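Long-range contact in putative exported protein (Bacteroides fragilis NCTC 9343, PDB 3IEE), which is of unknown function but is probably an exported lipoprotein, built mainly of alpha helices: residues Asn96-Asn110 against Asn133-Ile147. Numbering follows the deposited sequence. Where two conformers were deposited one is given.
Sequences NYTGLFQARTEFYAN and NYQLSTQMSEYKQNI. With EDO (1,2-ethanediol), chain C; EDO (1,2-ethanediol), chain E.
Asn133 meets Phe107 and Asn110 at one end of an antiparallel helical hairpin, in which helices 87-119 and 123-162 pack knobs-into-holes with their segment axes 8.9 Å apart at 157°. The Asn133 amide lies over one face of the Phe107 ring, with ND2 offset toward the rim and the two planes only 13° apart, and both ends of the amide are used: ND2 donates to the backbone O of Phe107 (3.0 Å), while OD1 accepts from Asn110 ND2. Bonds to residues 107 and 110, about one turn apart, thus fix the rotation of this buried amide. One turn on, Leu136 enters between Ala103, Glu106, Phe107 and Asn110, its CD2 against Ala103 CB and its CD1 near Asn110 ND2. Met140, present as selenomethionine, is the central knob. Its CG rests on Ala103 CB, and the bend at its third torsion brings CE obliquely across CB and CG of Arg104; SE stands 4.7 Å from the centroid of the Phe107 ring in an oblique Met-aromatic contact. Helix 43-56 also packs on Phe107, through Val46 and Val49. Tyr143 lays its ring flat on the backbone at Gly99, where the lack of a side chain allows the close approach: Gly99 C is 3.3 Å from Tyr143 CE2, and one water joins Gly99 O to Tyr143 OH. A 1,2-ethanediol molecule, probably from the crystallisation liquor, lies over the opposite face. Asn146 ND2 bonds both to this diol and to Asn96 OD1 (2.9 Å), the two asparagine amides standing almost perpendicular. At the far end Ile147 packs against one face of the Tyr97 ring, whose hydroxyl is hydrogen-bonded to Ser33 of helix 17-40; Ile147 CD1 sits 3.6 Å from the centroid of the Tyr97 ring, a CH-pi contact just 2° off the ring normal.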
ATOM      1  N   ASN A  96      12.544  -8.848  -1.458  1.00 14.27           N
ATOM      2  CA  ASN A  96      11.836  -7.575  -1.531  1.00 13.80           C
ATOM      3  C   ASN A  96      11.945  -6.818  -0.188  1.00 13.62           C
ATOM      4  O   ASN A  96      12.181  -5.595  -0.173  1.00 13.08           O
ATOM      5  CB  ASN A  96      10.376  -7.793  -1.974  1.00 14.83           C
ATOM      6  CG  ASN A  96      10.213  -7.903  -3.496  1.00 15.15           C
ATOM      7  OD1 ASN A  96      10.250  -6.900  -4.239  1.00 15.19           O
ATOM      8  ND2 ASN A  96      10.062  -9.112  -3.967  1.00 16.98           N
ATOM      9  N   TYR A  97      11.763  -7.497   0.933  1.00 11.88           N
ATOM     10  CA  TYR A  97      11.930  -6.828   2.243  1.00 14.60           C
ATOM     11  C   TYR A  97      13.353  -6.323   2.425  1.00 13.30           C
ATOM     12  O   TYR A  97      13.573  -5.197   2.904  1.00 14.14           O
ATOM     13  CB  TYR A  97      11.525  -7.764   3.367  1.00 14.58           C
ATOM     14  CG  TYR A  97      10.068  -7.679   3.717  1.00 12.59           C
ATOM     15  CD1 TYR A  97       9.530  -6.499   4.244  1.00 12.00           C
ATOM     16  CD2 TYR A  97       9.196  -8.751   3.460  1.00 14.39           C
ATOM     17  CE1 TYR A  97       8.205  -6.369   4.569  1.00 13.16           C
ATOM     18  CE2 TYR A  97       7.859  -8.640   3.793  1.00 12.08           C
ATOM     19  CZ  TYR A  97       7.351  -7.448   4.340  1.00 14.12           C
ATOM     20  OH  TYR A  97       6.022  -7.357   4.679  1.00 14.24           O
ATOM     21  N   THR A  98      14.313  -7.153   2.056  1.00 14.27           N
ATOM     22  CA  THR A  98      15.734  -6.779   2.211  1.00 15.40           C
ATOM     23  C   THR A  98      16.022  -5.518   1.383  1.00 16.23           C
ATOM     24  O   THR A  98      16.634  -4.554   1.893  1.00 18.03           O
ATOM     25  CB  THR A  98      16.675  -7.943   1.869  1.00 18.97           C
ATOM     26  OG1 THR A  98      16.441  -9.008   2.799  1.00 19.18           O
ATOM     27  CG2 THR A  98      18.161  -7.497   1.966  1.00 19.07           C
ATOM     28  N   GLY A  99      15.551  -5.522   0.139  1.00 16.62           N
ATOM     29  CA  GLY A  99      15.680  -4.378  -0.759  1.00 17.87           C
ATOM     30  C   GLY A  99      14.996  -3.135  -0.260  1.00 17.79           C
ATOM     31  O   GLY A  99      15.524  -2.011  -0.378  1.00 18.45           O
ATOM     32  N   LEU A 100      13.808  -3.298   0.309  1.00 15.26           N
ATOM     33  CA  LEU A 100      13.089  -2.192   0.910  1.00 15.30           C
ATOM     34  C   LEU A 100      13.861  -1.569   2.073  1.00 15.71           C
ATOM     35  O   LEU A 100      14.040  -0.327   2.130  1.00 16.22           O
ATOM     36  CB  LEU A 100      11.704  -2.691   1.404  1.00 14.43           C
ATOM     37  CG  LEU A 100      10.902  -1.645   2.185  1.00 18.01           C
ATOM     38  CD1 LEU A 100      10.784  -0.292   1.473  1.00 22.38           C
ATOM     39  CD2 LEU A 100       9.541  -2.187   2.528  1.00 18.16           C
ATOM     40  N   PHE A 101      14.334  -2.406   2.991  1.00 16.76           N
ATOM     41  CA  PHE A 101      15.010  -1.898   4.179  1.00 15.30           C
ATOM     42  C   PHE A 101      16.301  -1.181   3.747  1.00 17.72           C
ATOM     43  O   PHE A 101      16.636  -0.137   4.296  1.00 18.47           O
ATOM     44  CB  PHE A 101      15.286  -2.997   5.213  1.00 17.46           C
ATOM     45  CG  PHE A 101      14.040  -3.503   5.933  1.00 16.81           C
ATOM     46  CD1 PHE A 101      13.184  -2.640   6.603  1.00 22.03           C
ATOM     47  CD2 PHE A 101      13.782  -4.863   6.005  1.00 16.43           C
ATOM     48  CE1 PHE A 101      12.039  -3.145   7.277  1.00 19.77           C
ATOM     49  CE2 PHE A 101      12.674  -5.349   6.648  1.00 19.11           C
ATOM     50  CZ  PHE A 101      11.790  -4.500   7.289  1.00 20.61           C
ATOM     51  N   GLN A 102      16.954  -1.698   2.714  1.00 17.23           N
ATOM     52  CA  GLN A 102      18.212  -1.096   2.198  1.00 19.93           C
ATOM     53  C   GLN A 102      17.929   0.258   1.538  1.00 19.41           C
ATOM     54  O   GLN A 102      18.625   1.235   1.820  1.00 16.95           O
ATOM     55  CB  GLN A 102      18.937  -2.035   1.220  1.00 22.24           C
ATOM     56  CG  GLN A 102      19.709  -3.188   1.917  1.00 27.72           C
ATOM     57  CD  GLN A 102      20.506  -4.121   0.973  1.00 26.03           C
ATOM     58  OE1 GLN A 102      20.762  -3.786  -0.184  1.00 32.37           O
ATOM     59  NE2 GLN A 102      20.883  -5.300   1.485  1.00 23.72           N
ATOM     60  N   ALA A 103      16.895   0.317   0.687  1.00 18.70           N
ATOM     61  CA  ALA A 103      16.529   1.570   0.024  1.00 18.74           C
ATOM     62  C   ALA A 103      16.125   2.635   1.024  1.00 18.22           C
ATOM     63  O   ALA A 103      16.494   3.810   0.867  1.00 17.98           O
ATOM     64  CB  ALA A 103      15.458   1.365  -1.050  1.00 15.82           C
ATOM     65  N   ARG A 104      15.428   2.225   2.084  1.00 17.99           N
ATOM     66  CA  ARG A 104      14.957   3.142   3.101  1.00 17.81           C
ATOM     67  C   ARG A 104      16.128   3.701   3.926  1.00 19.16           C
ATOM     68  O   ARG A 104      16.173   4.904   4.180  1.00 17.97           O
ATOM     69  CB  ARG A 104      13.941   2.416   3.977  1.00 16.03           C
ATOM     70  CG  ARG A 104      13.301   3.257   5.031  1.00 17.90           C
ATOM     71  CD  ARG A 104      12.176   2.479   5.710  1.00 23.98           C
ATOM     72  NE  ARG A 104      11.556   3.287   6.767  1.00 18.82           N
ATOM     73  CZ  ARG A 104      12.054   3.415   7.980  1.00 25.26           C
ATOM     74  NH1 ARG A 104      13.148   2.760   8.312  1.00 23.89           N
ATOM     75  NH2 ARG A 104      11.434   4.165   8.868  1.00 26.41           N
ATOM     76  N   THR A 105      17.057   2.820   4.314  1.00 18.63           N
ATOM     77  CA  THR A 105      18.310   3.204   4.983  1.00 18.70           C
ATOM     78  C   THR A 105      19.047   4.270   4.212  1.00 16.40           C
ATOM     79  O   THR A 105      19.394   5.330   4.765  1.00 18.42           O
ATOM     80  CB  THR A 105      19.225   1.984   5.186  1.00 21.71           C
ATOM     81  OG1 THR A 105      18.524   1.034   5.989  1.00 22.95           O
ATOM     82  CG2 THR A 105      20.540   2.430   5.884  1.00 24.35           C
ATOM     83  N   GLU A 106      19.204   4.021   2.918  1.00 17.58           N
ATOM     84  CA  GLU A 106      19.910   4.922   2.008  1.00 19.32           C
ATOM     85  C   GLU A 106      19.175   6.263   1.897  1.00 17.81           C
ATOM     86  O   GLU A 106      19.773   7.335   1.953  1.00 18.22           O
ATOM     87  CB  GLU A 106      19.976   4.297   0.623  1.00 20.48           C
ATOM     88  CG  GLU A 106      20.940   3.140   0.492  1.00 26.26           C
ATOM     89  CD  GLU A 106      21.408   2.998  -0.943  1.00 30.30           C
ATOM     90  OE1 GLU A 106      22.264   3.832  -1.362  1.00 34.82           O
ATOM     91  OE2 GLU A 106      20.909   2.076  -1.628  1.00 38.24           O
ATOM     92  N   PHE A 107      17.865   6.183   1.725  1.00 15.41           N
ATOM     93  CA  PHE A 107      17.042   7.371   1.550  1.00 16.02           C
ATOM     94  C   PHE A 107      17.257   8.313   2.721  1.00 14.28           C
ATOM     95  O   PHE A 107      17.458   9.527   2.550  1.00 16.66           O
ATOM     96  CB  PHE A 107      15.564   6.970   1.502  1.00 17.10           C
ATOM     97  CG  PHE A 107      14.608   8.136   1.330  1.00 15.13           C
ATOM     98  CD1 PHE A 107      14.282   8.597   0.065  1.00 14.05           C
ATOM     99  CD2 PHE A 107      13.965   8.707   2.433  1.00 18.72           C
ATOM    100  CE1 PHE A 107      13.375   9.618  -0.104  1.00 17.62           C
ATOM    101  CE2 PHE A 107      13.057   9.759   2.257  1.00 19.05           C
ATOM    102  CZ  PHE A 107      12.766  10.207   0.978  1.00 18.05           C
ATOM    103  N   TYR A 108      17.189   7.767   3.923  1.00 15.07           N
ATOM    104  CA  TYR A 108      17.404   8.585   5.121  1.00 18.78           C
ATOM    105  C   TYR A 108      18.848   8.995   5.397  1.00 18.44           C
ATOM    106  O   TYR A 108      19.037  10.121   5.830  1.00 16.97           O
ATOM    107  CB  TYR A 108      16.775   7.950   6.365  1.00 19.26           C
ATOM    108  CG  TYR A 108      15.273   8.063   6.331  1.00 23.27           C
ATOM    109  CD1 TYR A 108      14.639   9.269   6.618  1.00 24.90           C
ATOM    110  CD2 TYR A 108      14.496   6.986   5.953  1.00 24.35           C
ATOM    111  CE1 TYR A 108      13.241   9.379   6.555  1.00 25.92           C
ATOM    112  CE2 TYR A 108      13.118   7.081   5.870  1.00 25.67           C
ATOM    113  CZ  TYR A 108      12.492   8.273   6.181  1.00 24.39           C
ATOM    114  OH  TYR A 108      11.099   8.299   6.080  1.00 28.42           O
ATOM    115  N   ALA A 109      19.836   8.134   5.118  1.00 18.28           N
ATOM    116  CA  ALA A 109      21.262   8.560   5.079  1.00 20.31           C
ATOM    117  C   ALA A 109      21.499   9.736   4.106  1.00 21.51           C
ATOM    118  O   ALA A 109      22.195  10.733   4.445  1.00 18.87           O
ATOM    119  CB  ALA A 109      22.167   7.384   4.714  1.00 21.57           C
ATOM    120  N   ASN A 110      20.940   9.615   2.907  1.00 18.58           N
ATOM    121  CA  ASN A 110      21.087  10.620   1.859  1.00 19.16           C
ATOM    122  C   ASN A 110      20.504  11.968   2.241  1.00 20.47           C
ATOM    123  O   ASN A 110      20.988  12.996   1.768  1.00 15.07           O
ATOM    124  CB  ASN A 110      20.417  10.177   0.550  1.00 17.92           C
ATOM    125  CG  ASN A 110      21.184   9.103  -0.169  1.00 20.69           C
ATOM    126  OD1 ASN A 110      22.330   8.797   0.160  1.00 18.17           O
ATOM    127  ND2 ASN A 110      20.557   8.528  -1.172  1.00 15.70           N
ATOM    128  N   ASN A 133      17.210  10.415  -4.340  1.00 15.78           N
ATOM    129  CA  ASN A 133      16.138  10.142  -3.387  1.00 14.05           C
ATOM    130  C   ASN A 133      14.765  10.049  -4.012  1.00 16.91           C
ATOM    131  O   ASN A 133      13.949   9.264  -3.527  1.00 17.48           O
ATOM    132  CB  ASN A 133      16.152  11.134  -2.202  1.00 17.23           C
ATOM    133  CG  ASN A 133      16.937  10.610  -0.998  1.00 14.49           C
ATOM    134  OD1 ASN A 133      17.790   9.734  -1.120  1.00 15.19           O
ATOM    135  ND2 ASN A 133      16.662  11.165   0.180  1.00 13.77           N
ATOM    136  N   TYR A 134      14.497  10.774  -5.109  1.00 15.18           N
ATOM    137  CA  TYR A 134      13.251  10.550  -5.832  1.00 19.15           C
ATOM    138  C   TYR A 134      13.188   9.099  -6.316  1.00 19.58           C
ATOM    139  O   TYR A 134      12.147   8.450  -6.197  1.00 18.05           O
ATOM    140  CB  TYR A 134      13.062  11.476  -7.024  1.00 19.89           C
ATOM    141  CG  TYR A 134      12.776  12.928  -6.707  1.00 21.51           C
ATOM    142  CD1 TYR A 134      11.699  13.308  -5.883  1.00 21.68           C
ATOM    143  CD2 TYR A 134      13.549  13.923  -7.304  1.00 29.64           C
ATOM    144  CE1 TYR A 134      11.445  14.651  -5.615  1.00 24.64           C
ATOM    145  CE2 TYR A 134      13.308  15.277  -7.052  1.00 26.28           C
ATOM    146  CZ  TYR A 134      12.256  15.629  -6.218  1.00 26.61           C
ATOM    147  OH  TYR A 134      12.046  16.989  -6.036  1.00 30.89           O
ATOM    148  N   GLN A 135      14.296   8.596  -6.853  0.50 17.12           N
ATOM    149  CA  GLN A 135      14.366   7.208  -7.322  0.50 17.44           C
ATOM    150  C   GLN A 135      14.237   6.159  -6.201  0.50 17.42           C
ATOM    151  O   GLN A 135      13.581   5.143  -6.389  0.50 17.42           O
ATOM    152  CB  GLN A 135      15.665   6.967  -8.110  0.50 18.51           C
ATOM    153  CG  GLN A 135      15.754   5.567  -8.751  0.50 18.56           C
ATOM    154  CD  GLN A 135      14.611   5.314  -9.732  0.50 22.82           C
ATOM    155  OE1 GLN A 135      14.278   6.186 -10.528  0.50 23.84           O
ATOM    156  NE2 GLN A 135      13.991   4.137  -9.654  0.50 22.19           N
ATOM    157  N   LEU A 136      14.881   6.396  -5.061  1.00 16.12           N
ATOM    158  CA  LEU A 136      14.745   5.507  -3.889  1.00 16.37           C
ATOM    159  C   LEU A 136      13.317   5.482  -3.386  1.00 13.40           C
ATOM    160  O   LEU A 136      12.806   4.402  -3.000  1.00 16.31           O
ATOM    161  CB  LEU A 136      15.708   5.924  -2.748  1.00 17.04           C
ATOM    162  CG  LEU A 136      17.195   5.616  -3.005  1.00 18.33           C
ATOM    163  CD1 LEU A 136      18.082   6.253  -2.000  1.00 19.65           C
ATOM    164  CD2 LEU A 136      17.402   4.069  -2.997  1.00 19.54           C
ATOM    165  N   SER A 137      12.638   6.624  -3.378  1.00 13.84           N
ATOM    166  CA  SER A 137      11.232   6.671  -2.995  1.00 16.70           C
ATOM    167  C   SER A 137      10.363   5.769  -3.880  1.00 15.18           C
ATOM    168  O   SER A 137       9.488   5.014  -3.403  1.00 15.30           O
ATOM    169  CB  SER A 137      10.719   8.086  -3.119  1.00 15.94           C
ATOM    170  OG  SER A 137       9.343   8.082  -2.838  1.00 18.63           O
ATOM    171  N   THR A 138      10.575   5.857  -5.182  1.00 15.28           N
ATOM    172  CA  THR A 138       9.856   5.003  -6.121  1.00 15.66           C
ATOM    173  C   THR A 138      10.148   3.492  -5.870  1.00 15.77           C
ATOM    174  O   THR A 138       9.222   2.679  -5.853  1.00 16.81           O
ATOM    175  CB  THR A 138      10.175   5.460  -7.591  1.00 19.33           C
ATOM    176  OG1 THR A 138       9.347   6.606  -7.879  1.00 23.61           O
ATOM    177  CG2 THR A 138       9.913   4.305  -8.606  1.00 22.59           C
ATOM    178  N   GLN A 139      11.423   3.167  -5.621  1.00 14.23           N
ATOM    179  CA  GLN A 139      11.863   1.810  -5.331  1.00 16.83           C
ATOM    180  C   GLN A 139      11.193   1.287  -4.076  1.00 15.03           C
ATOM    181  O   GLN A 139      10.729   0.158  -4.103  1.00 13.74           O
ATOM    182  CB  GLN A 139      13.361   1.716  -5.157  1.00 19.85           C
ATOM    183  CG  GLN A 139      14.065   1.843  -6.475  1.00 27.22           C
ATOM    184  CD  GLN A 139      15.569   1.966  -6.317  1.00 32.16           C
ATOM    185  OE1 GLN A 139      16.229   2.602  -7.137  1.00 45.37           O
ATOM    186  NE2 GLN A 139      16.116   1.346  -5.282  1.00 33.74           N
HETATM  187  N   MSE A 140      11.194   2.089  -2.998  1.00 13.68           N
HETATM  188  CA  MSE A 140      10.543   1.690  -1.699  1.00 13.34           C
HETATM  189  C   MSE A 140       9.108   1.307  -1.973  1.00 13.94           C
HETATM  190  O   MSE A 140       8.617   0.248  -1.545  1.00 11.32           O
HETATM  191  CB  MSE A 140      10.648   2.820  -0.649  1.00 14.28           C
HETATM  192  CG  MSE A 140      12.086   3.038  -0.160  1.00 15.10           C
HETATM  193 SE   MSE A 140      12.190   4.747   0.770  0.75 21.75          SE
HETATM  194  CE  MSE A 140      10.875   4.416   2.082  1.00 22.14           C
ATOM    195  N   SER A 141       8.440   2.120  -2.765  1.00 13.23           N
ATOM    196  CA  SER A 141       7.028   1.899  -3.006  1.00 13.25           C
ATOM    197  C   SER A 141       6.811   0.666  -3.874  1.00 15.05           C
ATOM    198  O   SER A 141       5.882  -0.093  -3.681  1.00 14.16           O
ATOM    199  CB  SER A 141       6.427   3.120  -3.673  1.00 16.32           C
ATOM    200  OG  SER A 141       6.249   4.112  -2.679  1.00 18.76           O
ATOM    201  N   GLU A 142       7.750   0.440  -4.766  1.00 12.51           N
ATOM    202  CA  GLU A 142       7.680  -0.734  -5.647  1.00 16.39           C
ATOM    203  C   GLU A 142       7.899  -2.040  -4.873  1.00 14.14           C
ATOM    204  O   GLU A 142       7.160  -3.038  -5.058  1.00 14.07           O
ATOM    205  CB  GLU A 142       8.682  -0.606  -6.795  1.00 18.49           C
ATOM    206  CG  GLU A 142       8.173   0.273  -7.914  1.00 22.11           C
ATOM    207  CD  GLU A 142       9.157   0.439  -9.077  1.00 25.23           C
ATOM    208  OE1 GLU A 142      10.338   0.036  -8.934  1.00 32.05           O
ATOM    209  OE2 GLU A 142       8.741   1.011 -10.129  1.00 30.35           O
ATOM    210  N   TYR A 143       8.905  -2.052  -4.012  1.00 12.83           N
ATOM    211  CA  TYR A 143       9.123  -3.234  -3.168  1.00 14.83           C
ATOM    212  C   TYR A 143       7.889  -3.559  -2.309  1.00 12.83           C
ATOM    213  O   TYR A 143       7.462  -4.733  -2.187  1.00 14.21           O
ATOM    214  CB  TYR A 143      10.298  -3.018  -2.240  1.00 14.16           C
ATOM    215  CG  TYR A 143      11.685  -3.053  -2.845  1.00 15.70           C
ATOM    216  CD1 TYR A 143      12.138  -4.197  -3.506  1.00 17.41           C
ATOM    217  CD2 TYR A 143      12.556  -1.981  -2.667  1.00 17.60           C
ATOM    218  CE1 TYR A 143      13.424  -4.263  -3.993  1.00 18.62           C
ATOM    219  CE2 TYR A 143      13.823  -2.030  -3.178  1.00 17.56           C
ATOM    220  CZ  TYR A 143      14.247  -3.167  -3.829  1.00 19.10           C
ATOM    221  OH  TYR A 143      15.511  -3.210  -4.351  1.00 23.20           O
ATOM    222  N   LYS A 144       7.266  -2.509  -1.754  1.00 11.72           N
ATOM    223  CA  LYS A 144       6.077  -2.662  -0.920  1.00 12.06           C
ATOM    224  C   LYS A 144       4.923  -3.296  -1.745  1.00 11.65           C
ATOM    225  O   LYS A 144       4.286  -4.278  -1.340  1.00 13.34           O
ATOM    226  CB  LYS A 144       5.676  -1.300  -0.400  1.00 13.68           C
ATOM    227  CG  LYS A 144       4.327  -1.235   0.301  1.00 12.29           C
ATOM    228  CD  LYS A 144       4.151   0.057   1.063  1.00 13.61           C
ATOM    229  CE  LYS A 144       2.736   0.278   1.652  1.00 15.81           C
ATOM    230  NZ  LYS A 144       2.621   1.567   2.421  1.00 13.60           N
ATOM    231  N   GLN A 145       4.638  -2.723  -2.908  1.00 11.94           N
ATOM    232  CA  GLN A 145       3.584  -3.274  -3.716  1.00 13.02           C
ATOM    233  C   GLN A 145       3.927  -4.709  -4.176  1.00 11.86           C
ATOM    234  O   GLN A 145       3.021  -5.582  -4.243  1.00 12.55           O
ATOM    235  CB  GLN A 145       3.237  -2.394  -4.933  1.00 12.84           C
ATOM    236  CG  GLN A 145       2.007  -2.915  -5.713  1.00 16.75           C
ATOM    237  CD  GLN A 145       0.743  -3.009  -4.855  1.00 13.96           C
ATOM    238  OE1 GLN A 145       0.339  -2.043  -4.207  1.00 16.45           O
ATOM    239  NE2 GLN A 145       0.134  -4.197  -4.824  1.00 15.46           N
ATOM    240  N   ASN A 146       5.210  -4.945  -4.521  1.00 13.86           N
ATOM    241  CA  ASN A 146       5.669  -6.288  -4.898  1.00 15.13           C
ATOM    242  C   ASN A 146       5.300  -7.339  -3.832  1.00 11.02           C
ATOM    243  O   ASN A 146       4.878  -8.447  -4.150  1.00 11.92           O
ATOM    244  CB  ASN A 146       7.181  -6.347  -5.082  1.00 14.72           C
ATOM    245  CG  ASN A 146       7.669  -5.720  -6.372  1.00 19.22           C
ATOM    246  OD1 ASN A 146       6.886  -5.326  -7.252  1.00 18.03           O
ATOM    247  ND2 ASN A 146       9.007  -5.638  -6.497  1.00 17.22           N
ATOM    248  N   ILE A 147       5.520  -6.984  -2.577  1.00 11.12           N
ATOM    249  CA  ILE A 147       5.221  -7.905  -1.461  1.00 12.72           C
ATOM    250  C   ILE A 147       3.721  -8.255  -1.440  1.00 13.02           C
ATOM    251  O   ILE A 147       3.365  -9.448  -1.400  1.00 10.18           O
ATOM    252  CB  ILE A 147       5.746  -7.311  -0.159  1.00  9.51           C
ATOM    253  CG1 ILE A 147       7.286  -7.330  -0.151  1.00 11.98           C
ATOM    254  CG2 ILE A 147       5.193  -8.085   1.087  1.00 12.52           C
ATOM    255  CD1 ILE A 147       7.889  -6.362   0.725  1.00 12.46           C
TER
HETATM  256  C1  EDO C 302       6.172   7.971  -1.380  1.00 30.81           C
HETATM  257  O1  EDO C 302       5.108   8.655  -2.086  1.00 25.47           O
HETATM  258  C2  EDO C 302       6.742   6.839  -2.239  1.00 24.15           C
HETATM  259  O2  EDO C 302       7.765   6.115  -1.531  1.00 36.94           O
HETATM  260  C1  EDO E 304      10.527  -3.359  -8.248  1.00 51.75           C
HETATM  261  O1  EDO E 304      10.485  -4.568  -9.020  1.00 53.07           O
HETATM  262  C2  EDO E 304      11.818  -3.218  -7.442  1.00 51.12           C
HETATM  263  O2  EDO E 304      12.076  -1.831  -7.157  1.00 49.74           O
HETATM  264  O   HOH W   1      17.240  -1.605  -2.409  1.00 34.44           O